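Secreted protein (PDB 5LXZ) is a secreted, copper-binding protein of the galactose oxidase-like AA5 family, probably a metalloradical oxidase acting on alcohol or sugar groups. Local coordinates at residues 262-276 and 288-301. The protein carries 1 engineered substitution. Sequence-based numbering, arbitrary orientation. Where two conformers were deposited one is given.
Sequences VSGLDDIGQLVPGKN and YTDKVRQFPTYPAL. With EDO (1,2-ethanediol), chain O; EDO (1,2-ethanediol), chain M; ACT (acetate ion), chain D.
The amide group of Asn276 is gripped on its nitrogen side: ND2 donates to Arg293 O over 3.0 Å, nearly straight at 167° and in both the amide and the carbonyl plane, and its other N-H meets water 2. The contact belongs to a Kelch beta-propeller, where the loop between strands 259-262 and 277-280 of one four-stranded blade packs on the linker running from strand 285-288 to strand 301-303 of the next. CG of Asn276 lies anti to the carbonyl carbon, which brings the amide against Arg293 O; separately, Thr289 N donates to Asn276 O at 3.0 Å. Water 2 also bonds Thr289 OG1 and Lys291 O, tying the polar end of the loop to the linker. Cutting the side chain back to an alanine removes this donor, so Arg293 O would probably lose its side-chain mate and water 2 is likely to be held less firmly.

Next along, Arg293 N donates to Gly274 O (2.9 Å). Glycine suits this place because its CA lies 3.6 Å from Gln294 CA and a side chain would clash with Val292 and the linker backbone. In the conformer given, NH2 of Arg293 bonds Asn335 O, and an acetate probably from the crystallisation liquor. Gln294 lays its extended chain across Leu271, whose CD1 also meets Thr297 CG2 at 4.0 Å.

Deeper in, apolar side chains take over. Val262 sets CG1 against the Phe295 ring and CG2 against Leu301 CD1, while Trp330 of the following blade packs on Val262 as well. Small enough to fit beside the linker backbone, Ser263 has OG anti to its own N (chi1 -164°) and donates to Phe295 O at 2.7 Å, from 42° above the carbonyl plane.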
ATOM      1  N   VAL A 262      -7.953   2.114  -8.687  1.00  6.34           N
ATOM      2  CA  VAL A 262      -6.947   2.182  -9.724  1.00  6.86           C
ATOM      3  C   VAL A 262      -6.084   0.950  -9.721  1.00  6.77           C
ATOM      4  O   VAL A 262      -5.578   0.510  -8.674  1.00  7.00           O
ATOM      5  CB  VAL A 262      -6.063   3.422  -9.530  1.00  7.16           C
ATOM      6  CG1 VAL A 262      -5.031   3.590 -10.610  1.00  7.86           C
ATOM      7  CG2 VAL A 262      -6.957   4.655  -9.508  1.00  7.39           C
ATOM      8  N   SER A 263      -5.852   0.461 -10.933  1.00  6.69           N
ATOM      9  CA  SER A 263      -4.865  -0.588 -11.187  1.00  7.31           C
ATOM     10  C   SER A 263      -5.270  -1.923 -10.594  1.00  7.53           C
ATOM     11  O   SER A 263      -6.447  -2.191 -10.387  1.00  7.52           O
ATOM     12  CB  SER A 263      -3.451  -0.125 -10.791  1.00  7.93           C
ATOM     13  OG  SER A 263      -2.468  -1.010 -11.384  1.00  9.61           O
ATOM     14  N   GLY A 264      -4.298  -2.796 -10.400  1.00  7.25           N
ATOM     15  CA  GLY A 264      -4.491  -4.156  -9.985  1.00  7.68           C
ATOM     16  C   GLY A 264      -4.257  -5.154 -11.118  1.00  8.56           C
ATOM     17  O   GLY A 264      -4.114  -4.779 -12.272  1.00 10.28           O
ATOM     18  N   LEU A 265      -4.115  -6.398 -10.742  1.00  9.12           N
ATOM     19  CA  LEU A 265      -4.030  -7.501 -11.690  1.00  9.86           C
ATOM     20  C   LEU A 265      -5.408  -8.070 -11.881  1.00 10.95           C
ATOM     21  O   LEU A 265      -6.141  -8.315 -10.927  1.00 10.97           O
ATOM     22  CB  LEU A 265      -3.075  -8.571 -11.180  1.00 10.56           C
ATOM     23  CG  LEU A 265      -1.661  -8.092 -10.867  1.00 11.63           C
ATOM     24  CD1 LEU A 265      -0.859  -9.276 -10.326  1.00 13.22           C
ATOM     25  CD2 LEU A 265      -1.017  -7.545 -12.110  1.00 13.09           C
ATOM     26  N   ASP A 266      -5.701  -8.413 -13.127  1.00 11.98           N
ATOM     27  CA  ASP A 266      -6.983  -8.971 -13.483  1.00 13.90           C
ATOM     28  C   ASP A 266      -7.100 -10.475 -13.201  1.00 14.50           C
ATOM     29  O   ASP A 266      -6.262 -11.073 -12.565  1.00 13.44           O
ATOM     30  CB  ASP A 266      -7.276  -8.595 -14.936  1.00 15.54           C
ATOM     31  CG  ASP A 266      -6.641  -9.521 -15.936  1.00 18.53           C
ATOM     32  OD1 ASP A 266      -5.957 -10.517 -15.573  1.00 17.38           O
ATOM     33  OD2 ASP A 266      -6.875  -9.243 -17.127  1.00 22.51           O
ATOM     34  N   ASP A 267      -8.179 -11.093 -13.687  1.00 15.54           N
ATOM     35  CA  ASP A 267      -8.525 -12.442 -13.255  1.00 17.77           C
ATOM     36  C   ASP A 267      -7.656 -13.523 -13.880  1.00 16.68           C
ATOM     37  O   ASP A 267      -7.763 -14.673 -13.480  1.00 18.71           O
ATOM     38  CB  ASP A 267     -10.014 -12.735 -13.452  1.00 20.34           C
ATOM     39  CG  ASP A 267     -10.430 -12.829 -14.905  1.00 24.06           C
ATOM     40  OD1 ASP A 267      -9.605 -12.720 -15.845  1.00 26.56           O
ATOM     41  OD2 ASP A 267     -11.649 -13.018 -15.080  1.00 29.68           O
ATOM     42  N   ILE A 268      -6.795 -13.155 -14.825  1.00 16.10           N
ATOM     43  CA  ILE A 268      -5.751 -14.083 -15.290  1.00 17.27           C
ATOM     44  C   ILE A 268      -4.346 -13.550 -15.077  1.00 16.23           C
ATOM     45  O   ILE A 268      -3.390 -14.060 -15.640  1.00 17.57           O
ATOM     46  CB  ILE A 268      -6.005 -14.568 -16.735  1.00 18.31           C
ATOM     47  CG1 ILE A 268      -5.932 -13.407 -17.719  1.00 18.53           C
ATOM     48  CG2 ILE A 268      -7.339 -15.303 -16.801  1.00 20.42           C
ATOM     49  CD1 ILE A 268      -5.876 -13.856 -19.165  1.00 19.50           C
ATOM     50  N   GLY A 269      -4.189 -12.568 -14.199  1.00 13.76           N
ATOM     51  CA  GLY A 269      -2.887 -12.057 -13.836  1.00 13.84           C
ATOM     52  C   GLY A 269      -2.287 -10.980 -14.720  1.00 14.80           C
ATOM     53  O   GLY A 269      -1.125 -10.682 -14.549  1.00 17.44           O
ATOM     54  N   GLN A 270      -3.090 -10.409 -15.618  1.00 14.97           N
ATOM     55  CA  GLN A 270      -2.675  -9.305 -16.501  1.00 15.14           C
ATOM     56  C   GLN A 270      -2.910  -7.978 -15.727  1.00 13.20           C
ATOM     57  O   GLN A 270      -3.879  -7.877 -15.035  1.00 12.28           O
ATOM     58  CB  GLN A 270      -3.545  -9.242 -17.772  1.00 17.78           C
ATOM     59  CG  GLN A 270      -3.808 -10.542 -18.548  1.00 19.60           C
ATOM     60  CD  GLN A 270      -4.810 -10.389 -19.733  1.00 21.03           C
ATOM     61  OE1 GLN A 270      -4.385 -10.370 -20.899  1.00 23.09           O
ATOM     62  NE2 GLN A 270      -6.119 -10.323 -19.446  1.00 22.51           N
ATOM     63  N   LEU A 271      -2.079  -6.978 -15.922  1.00 12.71           N
ATOM     64  CA  LEU A 271      -2.368  -5.618 -15.354  1.00 12.19           C
ATOM     65  C   LEU A 271      -3.665  -5.089 -15.931  1.00 13.01           C
ATOM     66  O   LEU A 271      -3.915  -5.195 -17.134  1.00 15.36           O
ATOM     67  CB  LEU A 271      -1.247  -4.635 -15.642  1.00 12.41           C
ATOM     68  CG  LEU A 271      -1.330  -3.341 -14.815  1.00 13.42           C
ATOM     69  CD1 LEU A 271      -0.824  -3.490 -13.395  1.00 14.25           C
ATOM     70  CD2 LEU A 271      -0.545  -2.257 -15.497  1.00 14.19           C
ATOM     71  N   VAL A 272      -4.526  -4.550 -15.075  1.00 10.81           N
ATOM     72  CA  VAL A 272      -5.725  -3.872 -15.566  1.00 11.67           C
ATOM     73  C   VAL A 272      -5.196  -2.674 -16.358  1.00 12.22           C
ATOM     74  O   VAL A 272      -4.384  -1.890 -15.853  1.00 12.56           O
ATOM     75  CB  VAL A 272      -6.613  -3.461 -14.409  1.00 11.38           C
ATOM     76  CG1 VAL A 272      -7.765  -2.591 -14.929  1.00 11.45           C
ATOM     77  CG2 VAL A 272      -7.153  -4.683 -13.697  1.00 11.90           C
ATOM     78  N   PRO A 273      -5.630  -2.525 -17.619  1.00 12.81           N
ATOM     79  CA  PRO A 273      -4.989  -1.553 -18.509  1.00 12.68           C
ATOM     80  C   PRO A 273      -5.544  -0.144 -18.374  1.00 13.17           C
ATOM     81  O   PRO A 273      -6.086   0.442 -19.339  1.00 13.52           O
ATOM     82  CB  PRO A 273      -5.275  -2.152 -19.908  1.00 13.65           C
ATOM     83  CG  PRO A 273      -6.600  -2.788 -19.735  1.00 13.65           C
ATOM     84  CD  PRO A 273      -6.573  -3.389 -18.350  1.00 13.00           C
ATOM     85  N   GLY A 274      -5.421   0.419 -17.175  1.00 10.56           N
ATOM     86  CA  GLY A 274      -5.864   1.780 -16.950  1.00 10.44           C
ATOM     87  C   GLY A 274      -7.366   1.997 -16.911  1.00  9.44           C
ATOM     88  O   GLY A 274      -7.788   3.151 -16.995  1.00  9.83           O
ATOM     89  N   LYS A 275      -8.155   0.935 -16.717  1.00  9.57           N
ATOM     90  CA  LYS A 275      -9.593   1.016 -16.581  1.00 10.30           C
ATOM     91  C   LYS A 275      -9.890   1.242 -15.099  1.00  9.56           C
ATOM     92  O   LYS A 275      -9.722   0.320 -14.277  1.00 11.43           O
ATOM     93  CB  LYS A 275     -10.259  -0.224 -17.124  1.00 11.98           C
ATOM     94  CG  LYS A 275      -9.998  -0.426 -18.617  1.00 14.22           C
ATOM     95  CD  LYS A 275     -10.692  -1.679 -19.121  1.00 16.75           C
ATOM     96  CE  LYS A 275     -10.678  -1.798 -20.627  1.00 20.29           C
ATOM     97  NZ  LYS A 275     -11.460  -2.972 -21.071  0.50 20.14           N
ATOM     98  N   ASN A 276     -10.164   2.485 -14.744  1.00  8.69           N
ATOM     99  CA  ASN A 276     -10.422   2.869 -13.359  1.00  8.55           C
ATOM    100  C   ASN A 276     -11.896   3.025 -13.087  1.00  8.91           C
ATOM    101  O   ASN A 276     -12.699   3.195 -14.047  1.00  8.40           O
ATOM    102  CB  ASN A 276      -9.656   4.151 -13.078  1.00  8.54           C
ATOM    103  CG  ASN A 276      -8.203   3.998 -13.411  1.00  8.15           C
ATOM    104  OD1 ASN A 276      -7.601   2.995 -13.020  1.00  8.54           O
ATOM    105  ND2 ASN A 276      -7.644   4.923 -14.144  1.00  7.75           N
ATOM    106  N   TYR A 288     -17.367   3.085 -14.137  1.00  9.86           N
ATOM    107  CA  TYR A 288     -16.110   3.363 -14.811  1.00  9.91           C
ATOM    108  C   TYR A 288     -15.885   4.845 -15.012  1.00  9.70           C
ATOM    109  O   TYR A 288     -16.832   5.599 -15.269  1.00 10.27           O
ATOM    110  CB  TYR A 288     -16.024   2.723 -16.170  1.00  9.74           C
ATOM    111  CG  TYR A 288     -15.750   1.275 -16.228  1.00 10.72           C
ATOM    112  CD1 TYR A 288     -14.492   0.777 -15.970  1.00 11.73           C
ATOM    113  CD2 TYR A 288     -16.726   0.382 -16.596  1.00 11.45           C
ATOM    114  CE1 TYR A 288     -14.225  -0.564 -16.033  1.00 11.43           C
ATOM    115  CE2 TYR A 288     -16.448  -0.978 -16.740  1.00 11.97           C
ATOM    116  CZ  TYR A 288     -15.194  -1.449 -16.471  1.00 11.84           C
ATOM    117  OH  TYR A 288     -14.932  -2.787 -16.565  1.00 12.40           O
ATOM    118  N   THR A 289     -14.633   5.288 -14.876  1.00  9.83           N
ATOM    119  CA  THR A 289     -14.237   6.590 -15.404  1.00 10.36           C
ATOM    120  C   THR A 289     -14.206   6.487 -16.928  1.00 10.45           C
ATOM    121  O   THR A 289     -14.243   5.391 -17.500  1.00 10.62           O
ATOM    122  CB  THR A 289     -12.883   7.036 -14.880  1.00 10.89           C
ATOM    123  OG1 THR A 289     -11.901   6.066 -15.224  1.00 10.71           O
ATOM    124  CG2 THR A 289     -12.941   7.211 -13.360  1.00 12.12           C
ATOM    125  N   ASP A 290     -14.180   7.638 -17.579  1.00 10.28           N
ATOM    126  CA  ASP A 290     -14.302   7.658 -19.036  1.00 11.32           C
ATOM    127  C   ASP A 290     -13.060   7.269 -19.786  1.00 11.60           C
ATOM    128  O   ASP A 290     -13.161   6.692 -20.877  1.00 13.43           O
ATOM    129  CB  ASP A 290     -14.708   9.045 -19.499  1.00 11.34           C
ATOM    130  CG  ASP A 290     -16.094   9.430 -19.039  1.00 12.30           C
ATOM    131  OD1 ASP A 290     -16.890   8.536 -18.639  1.00 12.70           O
ATOM    132  OD2 ASP A 290     -16.319  10.667 -19.059  1.00 12.12           O
ATOM    133  N   LYS A 291     -11.903   7.689 -19.283  1.00 11.74           N
ATOM    134  CA  LYS A 291     -10.657   7.607 -20.014  1.00 11.58           C
ATOM    135  C   LYS A 291      -9.655   6.740 -19.260  1.00 11.06           C
ATOM    136  O   LYS A 291      -9.716   6.593 -18.051  1.00 11.31           O
ATOM    137  CB  LYS A 291     -10.064   8.979 -20.223  1.00 12.65           C
ATOM    138  CG  LYS A 291     -10.919   9.892 -21.097  1.00 14.42           C
ATOM    139  CD  LYS A 291     -10.337  11.293 -21.120  1.00 16.08           C
ATOM    140  CE  LYS A 291     -11.166  12.272 -21.946  1.00 16.61           C
ATOM    141  NZ  LYS A 291     -10.619  13.641 -21.789  0.50 17.58           N
ATOM    142  N   VAL A 292      -8.808   6.116 -20.041  1.00 10.46           N
ATOM    143  CA  VAL A 292      -7.767   5.250 -19.539  1.00 10.85           C
ATOM    144  C   VAL A 292      -6.651   6.030 -18.856  1.00  9.59           C
ATOM    145  O   VAL A 292      -6.124   6.996 -19.399  1.00  9.69           O
ATOM    146  CB  VAL A 292      -7.137   4.509 -20.773  1.00 12.24           C
ATOM    147  CG1 VAL A 292      -5.868   3.764 -20.438  1.00 14.13           C
ATOM    148  CG2 VAL A 292      -8.144   3.565 -21.364  1.00 14.21           C
ATOM    149  N   ARG A 293      -6.233   5.555 -17.675  1.00  8.48           N
ATOM    150  CA  ARG A 293      -4.945   5.979 -17.140  0.60  8.67           C
ATOM    151  C   ARG A 293      -4.363   4.871 -16.304  1.00  8.27           C
ATOM    152  O   ARG A 293      -4.912   4.435 -15.293  1.00  7.91           O
ATOM    153  CB  ARG A 293      -4.968   7.266 -16.374  0.60  8.97           C
ATOM    154  CG  ARG A 293      -3.538   7.639 -16.020  0.60  9.52           C
ATOM    155  CD  ARG A 293      -3.323   9.084 -15.761  0.60  9.81           C
ATOM    156  NE  ARG A 293      -3.548   9.987 -16.875  0.60 10.03           N
ATOM    157  CZ  ARG A 293      -2.695  10.248 -17.876  0.60 10.39           C
ATOM    158  NH1 ARG A 293      -1.519   9.636 -17.985  0.60 11.93           N
ATOM    159  NH2 ARG A 293      -3.028  11.156 -18.776  0.60 10.26           N
ATOM    160  N   GLN A 294      -3.235   4.386 -16.826  1.00  8.71           N
ATOM    161  CA  GLN A 294      -2.617   3.195 -16.305  1.00  8.71           C
ATOM    162  C   GLN A 294      -1.495   3.488 -15.335  1.00  8.02           C
ATOM    163  O   GLN A 294      -0.680   4.395 -15.563  1.00  8.45           O
ATOM    164  CB  GLN A 294      -2.108   2.343 -17.469  1.00  9.50           C
ATOM    165  CG  GLN A 294      -1.590   0.986 -17.065  1.00  9.99           C
ATOM    166  CD  GLN A 294      -1.021   0.223 -18.229  1.00 11.84           C
ATOM    167  OE1 GLN A 294       0.209   0.013 -18.322  1.00 14.58           O
ATOM    168  NE2 GLN A 294      -1.885  -0.235 -19.087  1.00 11.39           N
ATOM    169  N   PHE A 295      -1.497   2.706 -14.256  1.00  8.20           N
ATOM    170  CA  PHE A 295      -0.451   2.734 -13.247  1.00  7.70           C
ATOM    171  C   PHE A 295      -0.069   1.311 -12.852  1.00  7.16           C
ATOM    172  O   PHE A 295      -0.884   0.406 -12.987  1.00  7.00           O
ATOM    173  CB  PHE A 295      -0.944   3.434 -11.957  1.00  8.27           C
ATOM    174  CG  PHE A 295      -1.299   4.880 -12.113  1.00  8.80           C
ATOM    175  CD1 PHE A 295      -2.585   5.261 -12.456  1.00  8.88           C
ATOM    176  CD2 PHE A 295      -0.335   5.861 -11.914  1.00  9.39           C
ATOM    177  CE1 PHE A 295      -2.901   6.585 -12.608  1.00  9.13           C
ATOM    178  CE2 PHE A 295      -0.658   7.216 -12.068  1.00 10.17           C
ATOM    179  CZ  PHE A 295      -1.968   7.566 -12.373  1.00  9.48           C
ATOM    180  N   PRO A 296       1.112   1.152 -12.261  1.00  7.16           N
ATOM    181  CA  PRO A 296       1.423  -0.096 -11.593  1.00  6.79           C
ATOM    182  C   PRO A 296       0.520  -0.330 -10.399  1.00  6.57           C
ATOM    183  O   PRO A 296      -0.257   0.562 -10.076  1.00  7.02           O
ATOM    184  CB  PRO A 296       2.866   0.097 -11.108  1.00  7.01           C
ATOM    185  CG  PRO A 296       3.075   1.562 -11.124  1.00  7.61           C
ATOM    186  CD  PRO A 296       2.195   2.145 -12.159  1.00  7.59           C
ATOM    187  N   THR A 297       0.669  -1.451  -9.730  1.00  6.34           N
ATOM    188  CA  THR A 297      -0.198  -1.791  -8.595  1.00  6.56           C
ATOM    189  C   THR A 297       0.143  -0.989  -7.364  1.00  6.24           C
ATOM    190  O   THR A 297       1.221  -0.423  -7.236  1.00  6.12           O
ATOM    191  CB  THR A 297      -0.114  -3.285  -8.261  1.00  7.08           C
ATOM    192  OG1 THR A 297       1.200  -3.595  -7.782  1.00  7.56           O
ATOM    193  CG2 THR A 297      -0.511  -4.121  -9.441  1.00  7.71           C
ATOM    194  N   TYR A 298      -0.814  -0.901  -6.446  1.00  5.69           N
ATOM    195  CA  TYR A 298      -0.744  -0.060  -5.263  1.00  5.66           C
ATOM    196  C   TYR A 298      -0.067   1.283  -5.544  1.00  5.25           C
ATOM    197  O   TYR A 298       0.852   1.703  -4.793  1.00  5.22           O
ATOM    198  CB  TYR A 298      -0.110  -0.778  -4.060  1.00  5.63           C
ATOM    199  CG  TYR A 298      -0.939  -1.880  -3.460  1.00  5.89           C
ATOM    200  CD1 TYR A 298      -2.256  -1.670  -3.112  1.00  6.04           C
ATOM    201  CD2 TYR A 298      -0.399  -3.140  -3.193  1.00  5.79           C
ATOM    202  CE1 TYR A 298      -3.012  -2.667  -2.543  1.00  6.23           C
ATOM    203  CE2 TYR A 298      -1.150  -4.151  -2.644  1.00  5.97           C
ATOM    204  CZ  TYR A 298      -2.445  -3.918  -2.281  1.00  6.08           C
ATOM    205  OH  TYR A 298      -3.149  -4.961  -1.708  1.00  6.52           O
ATOM    206  N   PRO A 299      -0.523   2.017  -6.555  1.00  5.42           N
ATOM    207  CA  PRO A 299       0.048   3.344  -6.764  1.00  5.21           C
ATOM    208  C   PRO A 299      -0.266   4.241  -5.600  1.00  5.18           C
ATOM    209  O   PRO A 299      -1.372   4.269  -5.107  1.00  5.46           O
ATOM    210  CB  PRO A 299      -0.607   3.849  -8.043  1.00  5.23           C
ATOM    211  CG  PRO A 299      -1.934   3.108  -8.036  1.00  5.25           C
ATOM    212  CD  PRO A 299      -1.683   1.761  -7.441  1.00  5.49           C
ATOM    213  N   ALA A 300       0.712   4.995  -5.116  1.00  5.03           N
ATOM    214  CA  ALA A 300       0.483   5.896  -4.001  1.00  5.21           C
ATOM    215  C   ALA A 300      -0.184   7.173  -4.479  1.00  5.39           C
ATOM    216  O   ALA A 300       0.486   8.056  -5.000  1.00  5.61           O
ATOM    217  CB  ALA A 300       1.793   6.194  -3.302  1.00  5.61           C
ATOM    218  N   LEU A 301      -1.505   7.242  -4.308  1.00  5.18           N
ATOM    219  CA  LEU A 301      -2.344   8.294  -4.881  1.00  5.43           C
ATOM    220  C   LEU A 301      -3.023   9.067  -3.749  1.00  5.69           C
ATOM    221  O   LEU A 301      -3.841   8.500  -3.027  1.00  6.78           O
ATOM    222  CB  LEU A 301      -3.417   7.692  -5.770  1.00  5.42           C
ATOM    223  CG  LEU A 301      -2.914   6.877  -6.955  1.00  5.84           C
ATOM    224  CD1 LEU A 301      -4.096   6.246  -7.694  1.00  6.29           C
ATOM    225  CD2 LEU A 301      -2.116   7.725  -7.928  1.00  6.11           C
TER
HETATM  226  C1  EDO O 714     -12.324  10.947 -16.972  1.00 18.55           C
HETATM  227  O1  EDO O 714     -11.677   9.717 -17.215  1.00 12.88           O
HETATM  228  C2  EDO O 714     -13.229  10.772 -15.763  1.00 18.65           C
HETATM  229  O2  EDO O 714     -14.429   9.995 -16.002  1.00 18.87           O
HETATM  230  C1  EDO M 712       0.719   8.715 -15.860  1.00 24.97           C
HETATM  231  O1  EDO M 712       1.760   8.298 -16.755  1.00 32.16           O
HETATM  232  C2  EDO M 712      -0.193   7.529 -15.571  1.00 24.38           C
HETATM  233  O2  EDO M 712      -0.613   6.815 -16.755  1.00 20.07           O
HETATM  234  C   ACT D 703      -0.004  11.379 -20.782  1.00 44.51           C
HETATM  235  O   ACT D 703      -1.158  11.122 -21.197  1.00 44.99           O
HETATM  236  OXT ACT D 703       0.263  12.490 -20.275  1.00 45.68           O
HETATM  237  CH3 ACT D 703       1.059  10.326 -20.891  1.00 46.73           C
HETATM  238  O   HOH W   1      -3.540   0.278 -14.253  1.00 11.91           O
HETATM  239  O   HOH W   2      -9.363   7.051 -15.382  1.00  9.25           O
HETATM  240  O   HOH W   3     -11.126   4.116 -16.968  1.00 15.05           O